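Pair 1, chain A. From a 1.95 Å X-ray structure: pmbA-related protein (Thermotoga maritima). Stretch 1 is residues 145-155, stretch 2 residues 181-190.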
# COMPACT_ATOMS: atom_id res chain seq x y z
N ASP A 145 18.80 29.26 -0.33
CA ASP A 145 18.11 30.51 -0.57
C ASP A 145 17.25 30.93 0.64
O ASP A 145 16.50 30.13 1.16
CB ASP A 145 17.24 30.37 -1.81
CG ASP A 145 16.89 31.72 -2.39
OD1 ASP A 145 16.16 32.46 -1.72
OD2 ASP A 145 17.35 32.04 -3.50
N GLU A 146 17.34 32.20 1.04
CA GLU A 146 16.59 32.69 2.21
C GLU A 146 15.06 32.54 2.05
O GLU A 146 14.32 32.52 3.03
CB GLU A 146 16.98 34.13 2.54
CG GLU A 146 16.73 35.19 1.46
CD GLU A 146 16.94 36.60 2.01
OE1 GLU A 146 16.92 36.74 3.23
OE2 GLU A 146 17.13 37.57 1.23
N ARG A 147 14.59 32.41 0.81
CA ARG A 147 13.17 32.28 0.55
C ARG A 147 12.66 30.91 0.86
O ARG A 147 11.45 30.73 1.02
CB ARG A 147 12.89 32.63 -0.92
CG ARG A 147 13.15 34.13 -1.23
CD ARG A 147 13.00 34.39 -2.70
NE ARG A 147 14.15 33.89 -3.42
CZ ARG A 147 14.47 34.20 -4.68
NH1 ARG A 147 13.71 35.00 -5.40
NH2 ARG A 147 15.54 33.66 -5.22
N VAL A 148 13.55 29.92 0.92
CA VAL A 148 13.17 28.57 1.33
C VAL A 148 13.01 28.53 2.84
O VAL A 148 13.95 28.89 3.58
CB VAL A 148 14.19 27.51 0.86
CG1 VAL A 148 13.79 26.14 1.30
CG2 VAL A 148 14.28 27.57 -0.64
N VAL A 149 11.82 28.13 3.30
CA VAL A 149 11.49 28.13 4.73
C VAL A 149 11.77 26.75 5.31
O VAL A 149 12.04 26.61 6.50
CB VAL A 149 10.01 28.57 5.04
CG1 VAL A 149 9.78 29.98 4.61
CG2 VAL A 149 8.97 27.70 4.36
N MET A 150 11.69 25.73 4.48
CA MET A 150 12.16 24.44 4.90
C MET A 150 12.31 23.46 3.75
O MET A 150 11.94 23.73 2.59
CB MET A 150 11.22 23.86 5.94
CG MET A 150 9.95 23.29 5.42
SD MET A 150 8.98 22.66 6.81
CE MET A 150 7.84 24.02 7.01
N VAL A 151 12.86 22.30 4.11
CA VAL A 151 13.11 21.24 3.15
C VAL A 151 12.55 19.95 3.76
O VAL A 151 13.25 19.22 4.47
CB VAL A 151 14.61 21.16 2.80
CG1 VAL A 151 14.83 20.15 1.71
CG2 VAL A 151 15.13 22.53 2.37
N PRO A 152 11.26 19.69 3.54
CA PRO A 152 10.63 18.68 4.39
C PRO A 152 11.17 17.28 4.12
O PRO A 152 11.14 16.43 5.00
CB PRO A 152 9.16 18.77 3.98
CG PRO A 152 9.04 20.09 3.22
CD PRO A 152 10.32 20.28 2.57
N THR A 153 11.62 17.05 2.89
CA THR A 153 12.09 15.76 2.50
C THR A 153 13.28 15.83 1.56
O THR A 153 13.31 16.60 0.63
CB THR A 153 10.94 14.92 1.88
OG1 THR A 153 9.95 14.68 2.86
CG2 THR A 153 11.43 13.57 1.40
N VAL A 154 14.27 14.98 1.85
CA VAL A 154 15.25 14.53 0.86
C VAL A 154 15.29 13.01 0.99
O VAL A 154 15.37 12.45 2.10
CB VAL A 154 16.65 15.12 1.09
CG1 VAL A 154 17.68 14.45 0.22
CG2 VAL A 154 16.66 16.61 0.87
N MET A 155 15.18 12.36 -0.14
CA MET A 155 15.26 10.92 -0.16
C MET A 155 16.27 10.36 -1.17
O MET A 155 16.28 10.70 -2.34
CB MET A 155 13.87 10.35 -0.38
CG MET A 155 13.72 8.87 0.01
SD MET A 155 12.22 8.21 -0.71
CE MET A 155 11.11 9.53 -0.05
N PHE A 181 18.19 6.74 -7.07
CA PHE A 181 17.19 7.85 -7.09
C PHE A 181 17.61 8.79 -5.98
O PHE A 181 18.05 8.35 -4.89
CB PHE A 181 15.83 7.15 -6.84
CG PHE A 181 14.69 8.02 -6.44
CD1 PHE A 181 13.85 8.57 -7.42
CD2 PHE A 181 14.33 8.16 -5.08
CE1 PHE A 181 12.68 9.33 -7.05
CE2 PHE A 181 13.21 8.89 -4.70
CZ PHE A 181 12.35 9.47 -5.70
N LEU A 182 17.54 10.09 -6.25
CA LEU A 182 17.70 11.10 -5.26
C LEU A 182 16.62 12.13 -5.52
O LEU A 182 16.45 12.55 -6.67
CB LEU A 182 19.07 11.75 -5.35
CG LEU A 182 19.51 12.74 -4.29
CD1 LEU A 182 19.37 12.24 -2.85
CD2 LEU A 182 20.96 13.20 -4.55
N PHE A 183 15.94 12.53 -4.45
CA PHE A 183 14.74 13.36 -4.51
C PHE A 183 14.87 14.41 -3.42
O PHE A 183 15.40 14.18 -2.34
CB PHE A 183 13.45 12.52 -4.28
CG PHE A 183 12.17 13.34 -3.95
CD1 PHE A 183 11.34 13.80 -4.99
CD2 PHE A 183 11.80 13.62 -2.65
CE1 PHE A 183 10.21 14.51 -4.73
CE2 PHE A 183 10.67 14.35 -2.39
CZ PHE A 183 9.85 14.78 -3.44
N ALA A 184 14.38 15.60 -3.72
CA ALA A 184 14.30 16.66 -2.73
C ALA A 184 13.01 17.46 -2.91
O ALA A 184 12.54 17.65 -4.05
CB ALA A 184 15.49 17.58 -2.85
N MET A 185 12.45 17.91 -1.79
CA MET A 185 11.26 18.77 -1.80
C MET A 185 11.50 19.97 -0.90
O MET A 185 11.92 19.81 0.27
CB MET A 185 9.99 18.00 -1.36
CG MET A 185 8.69 18.80 -1.61
SD MET A 185 7.56 18.68 -0.23
CE MET A 185 6.84 20.32 -0.12
N ALA A 186 11.22 21.17 -1.43
CA ALA A 186 11.41 22.39 -0.69
C ALA A 186 10.09 23.17 -0.55
O ALA A 186 9.17 23.01 -1.34
CB ALA A 186 12.48 23.22 -1.33
N ILE A 187 9.98 23.94 0.52
CA ILE A 187 8.84 24.88 0.74
C ILE A 187 9.32 26.32 0.79
O ILE A 187 10.20 26.65 1.60
CB ILE A 187 8.06 24.54 2.04
CG1 ILE A 187 7.49 23.12 1.92
CG2 ILE A 187 6.95 25.60 2.31
CD1 ILE A 187 6.75 22.64 3.12
N ALA A 188 8.72 27.18 -0.07
CA ALA A 188 9.05 28.61 -0.17
C ALA A 188 8.01 29.48 0.58
O ALA A 188 6.83 29.13 0.69
CB ALA A 188 9.13 29.02 -1.63
N ARG A 189 8.48 30.58 1.14
CA ARG A 189 7.65 31.48 1.90
C ARG A 189 6.69 32.27 1.01
O ARG A 189 7.11 32.92 0.07
CB ARG A 189 8.54 32.46 2.65
CG ARG A 189 7.79 33.46 3.48
CD ARG A 189 8.73 34.44 4.12
NE ARG A 189 9.50 33.85 5.20
CZ ARG A 189 10.74 33.37 5.07
NH1 ARG A 189 11.43 33.44 3.92
NH2 ARG A 189 11.31 32.84 6.12
N ASP A 190 5.38 32.21 1.32
CA ASP A 190 4.38 33.00 0.59
C ASP A 190 3.07 33.07 1.41
O ASP A 190 2.92 32.36 2.40
CB ASP A 190 4.15 32.37 -0.80
CG ASP A 190 3.45 33.29 -1.78
OD1 ASP A 190 3.44 34.51 -1.55
OD2 ASP A 190 2.92 32.78 -2.80

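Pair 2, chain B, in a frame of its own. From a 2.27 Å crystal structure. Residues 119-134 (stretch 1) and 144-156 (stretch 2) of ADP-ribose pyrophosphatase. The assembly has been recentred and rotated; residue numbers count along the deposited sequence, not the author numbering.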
# COMPACT_ATOMS: atom_id res chain seq x y z
N GLY B 119 -22.20 8.30 4.80
CA GLY B 119 -23.46 7.81 4.25
C GLY B 119 -23.35 7.53 2.75
O GLY B 119 -24.37 7.34 2.08
N LEU B 120 -22.11 7.48 2.23
CA LEU B 120 -21.90 7.35 0.80
C LEU B 120 -21.46 5.97 0.33
O LEU B 120 -20.62 5.33 0.95
CB LEU B 120 -20.85 8.39 0.33
CG LEU B 120 -21.13 9.88 0.69
CD1 LEU B 120 -20.01 10.78 0.16
CD2 LEU B 120 -22.47 10.35 0.15
N ASP B 121 -22.00 5.57 -0.83
CA ASP B 121 -21.61 4.37 -1.56
C ASP B 121 -20.54 4.79 -2.53
O ASP B 121 -20.77 5.71 -3.32
CB ASP B 121 -22.78 3.72 -2.30
CG ASP B 121 -23.93 3.28 -1.42
OD1 ASP B 121 -23.67 2.67 -0.35
OD2 ASP B 121 -25.10 3.44 -1.84
N VAL B 122 -19.36 4.19 -2.42
CA VAL B 122 -18.23 4.50 -3.27
C VAL B 122 -17.57 3.23 -3.72
O VAL B 122 -17.75 2.17 -3.09
CB VAL B 122 -17.18 5.45 -2.57
CG1 VAL B 122 -17.81 6.77 -2.11
CG2 VAL B 122 -16.42 4.75 -1.43
N GLU B 123 -16.78 3.33 -4.77
CA GLU B 123 -15.98 2.21 -5.21
C GLU B 123 -14.50 2.61 -5.12
O GLU B 123 -14.13 3.70 -5.58
CB GLU B 123 -16.40 1.68 -6.60
CG GLU B 123 -16.54 2.71 -7.72
CD GLU B 123 -16.94 2.12 -9.06
OE1 GLU B 123 -17.86 1.27 -9.11
OE2 GLU B 123 -16.35 2.54 -10.08
N ALA B 124 -13.69 1.80 -4.42
CA ALA B 124 -12.25 1.99 -4.26
C ALA B 124 -11.61 1.89 -5.63
O ALA B 124 -11.94 0.97 -6.37
CB ALA B 124 -11.69 0.95 -3.31
N GLN B 125 -10.77 2.85 -6.00
CA GLN B 125 -10.28 2.89 -7.36
C GLN B 125 -8.77 2.81 -7.51
O GLN B 125 -8.28 2.10 -8.38
CB GLN B 125 -10.77 4.21 -7.99
CG GLN B 125 -10.76 4.24 -9.49
CD GLN B 125 -11.53 5.42 -10.01
OE1 GLN B 125 -12.70 5.30 -10.38
NE2 GLN B 125 -10.90 6.58 -10.08
N ARG B 126 -8.04 3.62 -6.75
CA ARG B 126 -6.63 3.77 -6.96
C ARG B 126 -5.93 4.03 -5.66
O ARG B 126 -6.46 4.74 -4.81
CB ARG B 126 -6.43 4.96 -7.97
CG ARG B 126 -5.06 5.71 -7.93
CD ARG B 126 -5.02 6.80 -8.99
NE ARG B 126 -4.90 6.18 -10.32
CZ ARG B 126 -4.93 6.83 -11.48
NH1 ARG B 126 -5.12 8.14 -11.50
NH2 ARG B 126 -4.75 6.18 -12.61
N VAL B 127 -4.71 3.49 -5.52
CA VAL B 127 -3.86 3.76 -4.37
C VAL B 127 -3.11 5.06 -4.70
O VAL B 127 -2.28 5.09 -5.61
CB VAL B 127 -2.89 2.61 -3.97
CG1 VAL B 127 -2.20 2.93 -2.64
CG2 VAL B 127 -3.64 1.28 -3.88
N VAL B 128 -3.45 6.14 -4.00
CA VAL B 128 -2.77 7.42 -4.21
C VAL B 128 -1.33 7.31 -3.66
O VAL B 128 -0.35 7.69 -4.30
CB VAL B 128 -3.53 8.61 -3.54
CG1 VAL B 128 -2.76 9.92 -3.70
CG2 VAL B 128 -4.97 8.76 -4.06
N ALA B 129 -1.25 6.85 -2.42
CA ALA B 129 -0.03 6.77 -1.63
C ALA B 129 -0.16 5.84 -0.45
O ALA B 129 -1.27 5.66 0.05
CB ALA B 129 0.32 8.16 -1.12
N ILE B 130 0.97 5.23 -0.03
CA ILE B 130 1.18 4.40 1.17
C ILE B 130 2.26 5.13 1.93
O ILE B 130 3.42 5.08 1.55
CB ILE B 130 1.55 2.93 0.87
CG1 ILE B 130 0.60 2.31 -0.14
CG2 ILE B 130 1.64 2.08 2.13
CD1 ILE B 130 1.34 1.78 -1.23
N LEU B 131 1.89 5.88 2.97
CA LEU B 131 2.85 6.75 3.61
C LEU B 131 3.04 6.50 5.07
O LEU B 131 2.10 6.24 5.81
CB LEU B 131 2.41 8.22 3.40
CG LEU B 131 2.36 8.73 1.96
CD1 LEU B 131 1.55 10.01 1.87
CD2 LEU B 131 3.77 8.88 1.36
N ASP B 132 4.26 6.67 5.51
CA ASP B 132 4.63 6.56 6.89
C ASP B 132 4.19 7.84 7.61
O ASP B 132 4.67 8.93 7.25
CB ASP B 132 6.13 6.31 6.99
CG ASP B 132 6.63 6.22 8.39
OD1 ASP B 132 6.33 5.22 9.07
OD2 ASP B 132 7.32 7.16 8.82
N LYS B 133 3.24 7.73 8.56
CA LYS B 133 2.72 8.84 9.38
C LYS B 133 3.86 9.71 9.96
O LYS B 133 3.80 10.93 9.83
CB LYS B 133 1.85 8.31 10.54
CG LYS B 133 1.11 9.43 11.28
CD LYS B 133 0.32 8.92 12.46
CE LYS B 133 -0.48 10.03 13.10
NZ LYS B 133 -1.11 9.57 14.36
N HIS B 134 4.90 9.08 10.56
CA HIS B 134 6.04 9.78 11.18
C HIS B 134 6.76 10.72 10.20
O HIS B 134 7.22 11.78 10.61
CB HIS B 134 7.04 8.78 11.77
CG HIS B 134 8.15 9.42 12.54
ND1 HIS B 134 9.47 9.29 12.14
CD2 HIS B 134 8.10 10.17 13.67
CE1 HIS B 134 10.18 9.96 13.04
NE2 HIS B 134 9.40 10.50 13.98
N ARG B 144 3.49 4.77 15.21
CA ARG B 144 4.00 3.95 14.11
C ARG B 144 2.83 3.51 13.22
O ARG B 144 2.20 2.47 13.45
CB ARG B 144 4.78 2.75 14.66
N VAL B 145 2.47 4.37 12.25
CA VAL B 145 1.31 4.14 11.40
C VAL B 145 1.69 4.23 9.92
O VAL B 145 2.42 5.14 9.52
CB VAL B 145 0.15 5.15 11.76
CG1 VAL B 145 -1.09 4.93 10.90
CG2 VAL B 145 -0.22 5.10 13.25
N THR B 146 1.19 3.27 9.11
CA THR B 146 1.33 3.28 7.67
C THR B 146 -0.04 3.74 7.17
O THR B 146 -1.07 3.17 7.55
CB THR B 146 1.81 1.91 7.15
OG1 THR B 146 3.21 1.78 7.41
CG2 THR B 146 1.56 1.72 5.64
N LYS B 147 -0.06 4.83 6.39
CA LYS B 147 -1.32 5.41 5.92
C LYS B 147 -1.53 5.11 4.46
O LYS B 147 -0.68 5.47 3.64
CB LYS B 147 -1.33 6.93 6.13
CG LYS B 147 -1.24 7.37 7.58
CD LYS B 147 -1.08 8.87 7.59
CE LYS B 147 -2.17 9.59 8.31
NZ LYS B 147 -3.50 9.27 7.76
N VAL B 148 -2.67 4.51 4.12
CA VAL B 148 -3.00 4.21 2.71
C VAL B 148 -4.11 5.17 2.26
O VAL B 148 -5.20 5.15 2.82
CB VAL B 148 -3.42 2.72 2.51
CG1 VAL B 148 -3.61 2.40 1.03
CG2 VAL B 148 -2.40 1.77 3.13
N PHE B 149 -3.79 6.05 1.30
CA PHE B 149 -4.74 6.99 0.70
C PHE B 149 -5.30 6.32 -0.53
O PHE B 149 -4.54 5.95 -1.41
CB PHE B 149 -4.07 8.32 0.38
CG PHE B 149 -3.75 9.14 1.62
CD1 PHE B 149 -2.58 8.92 2.33
CD2 PHE B 149 -4.64 10.11 2.08
CE1 PHE B 149 -2.29 9.66 3.47
CE2 PHE B 149 -4.35 10.86 3.21
CZ PHE B 149 -3.18 10.63 3.90
N ILE B 150 -6.63 6.12 -0.57
CA ILE B 150 -7.32 5.46 -1.66
C ILE B 150 -8.24 6.46 -2.38
O ILE B 150 -9.09 7.08 -1.74
CB ILE B 150 -8.12 4.21 -1.15
CG1 ILE B 150 -7.23 3.21 -0.32
CG2 ILE B 150 -8.93 3.51 -2.29
CD1 ILE B 150 -6.27 2.39 -1.13
N LEU B 151 -8.08 6.57 -3.71
CA LEU B 151 -8.97 7.40 -4.48
C LEU B 151 -10.22 6.57 -4.74
O LEU B 151 -10.11 5.41 -5.12
CB LEU B 151 -8.31 7.92 -5.76
CG LEU B 151 -9.23 8.59 -6.79
CD1 LEU B 151 -9.59 10.02 -6.34
CD2 LEU B 151 -8.57 8.59 -8.16
N CYS B 152 -11.39 7.12 -4.38
CA CYS B 152 -12.69 6.46 -4.52
C CYS B 152 -13.56 7.27 -5.43
O CYS B 152 -13.50 8.49 -5.46
CB CYS B 152 -13.37 6.23 -3.18
SG CYS B 152 -12.44 5.21 -2.00
N ARG B 153 -14.41 6.56 -6.13
CA ARG B 153 -15.34 7.11 -7.06
C ARG B 153 -16.72 7.08 -6.41
O ARG B 153 -17.13 6.03 -5.89
CB ARG B 153 -15.25 6.25 -8.33
CG ARG B 153 -16.24 6.58 -9.40
CD ARG B 153 -16.03 5.66 -10.59
NE ARG B 153 -16.94 6.05 -11.65
CZ ARG B 153 -18.14 5.51 -11.83
NH1 ARG B 153 -18.54 4.49 -11.09
NH2 ARG B 153 -18.93 5.96 -12.80
N LEU B 154 -17.43 8.22 -6.40
CA LEU B 154 -18.76 8.34 -5.79
C LEU B 154 -19.83 7.59 -6.59
O LEU B 154 -19.94 7.79 -7.80
CB LEU B 154 -19.16 9.82 -5.64
CG LEU B 154 -20.55 10.11 -4.98
CD1 LEU B 154 -20.56 9.74 -3.48
CD2 LEU B 154 -20.95 11.55 -5.15
N LEU B 155 -20.66 6.78 -5.90
CA LEU B 155 -21.80 6.10 -6.51
C LEU B 155 -23.05 6.86 -6.14
O LEU B 155 -23.83 7.17 -7.01
CB LEU B 155 -21.90 4.61 -6.13
CG LEU B 155 -20.70 3.68 -6.45
CD1 LEU B 155 -21.00 2.27 -6.02
CD2 LEU B 155 -20.29 3.71 -7.94
N GLY B 156 -23.18 7.24 -4.87
CA GLY B 156 -24.35 7.99 -4.39
C GLY B 156 -24.41 8.01 -2.87
O GLY B 156 -23.44 7.66 -2.20

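Both pairs are two antiparallel strands joined edge to edge, with strand axes at 168° in pair 1 and 166° in pair 2. Fourteen central residues superpose with an RMSD of 0.9 Å. The match runs from Arg147(A) to Val154(A) on Glu123(B) to Ile130(B), and from Leu182(A) to Arg189(A) on Thr146(B) to Arg153(B).

The shared feature is a pair of beta bulges, each adding one residue to the first strand. At the first, Val149(A) matches Gln125(B). Val149(A) N donates to Ile187(A) O at 2.8 Å, and Met150(A) N reaches the same oxygen, Ile187(A) O, in a weak bond of 3.4 Å. In pair 2, Gln125(B) N and Arg126(B) N share Leu151(B) O at 2.8 and 3.2 Å. The return bonds also match: Ile187(A) N to Met150(A) O is 2.9 Å, and Leu151(B) N to Arg126(B) O is 2.7 Å.

At the second bulge, Pro152(A) matches Val128(B). Val128(B) N donates to Phe149(B) O at 2.8 Å. Pro152(A) has no N-H, so Met185(A) O gets no hydrogen bond from it. Both side chains start toward the opposite strand. Pro152(A) CG lies 3.4 Å from Ile187(A) CD1, while Val128(B) CG2 lies 3.8 Å from Leu151(B) CB. Beyond the bulge the ladder resumes: Met185(A) N to Thr153(A) O is 2.9 Å, and Phe149(B) N to Ala129(B) O is 2.8 Å.

On the face of Val148(A) and Val154(A), pair 1 sets valines against alanines. Val148(A) CG1 is 4.1 Å from Ala186(A) CB, and Val154(A) CG2 is 4.0 Å from Ala184(A) CB. In pair 2 the first contact has its larger side chain on the other strand: Ala124(B) CB meets Ile150(B) CG2 at 3.9 Å. At the second, both partners are branched, with Ile130(B) CG2 4.2 Å from Val148(B) CG2.

Arg189(A) and Arg153(B) also match but bind differently. Arg189(A) NH1 donates to the backbone atom Glu146(A) O at 3.2 Å, and Val149(A) CG1 lies over one face of its guanidinium. Arg153(B) NH1 forms a salt bridge with Glu123(B) OE2 at 3.1 Å; its hydrogen bond is weak. Arg147(A), the match of Glu123(B), instead pairs within its own stretch, with NH2 in a salt bridge to Asp145(A) OD2 at 3.0 Å. The backbone bond persists in both: Arg189(A) N to Arg147(A) O is 3.0 Å, and Arg153(B) N to Glu123(B) O is 2.9 Å.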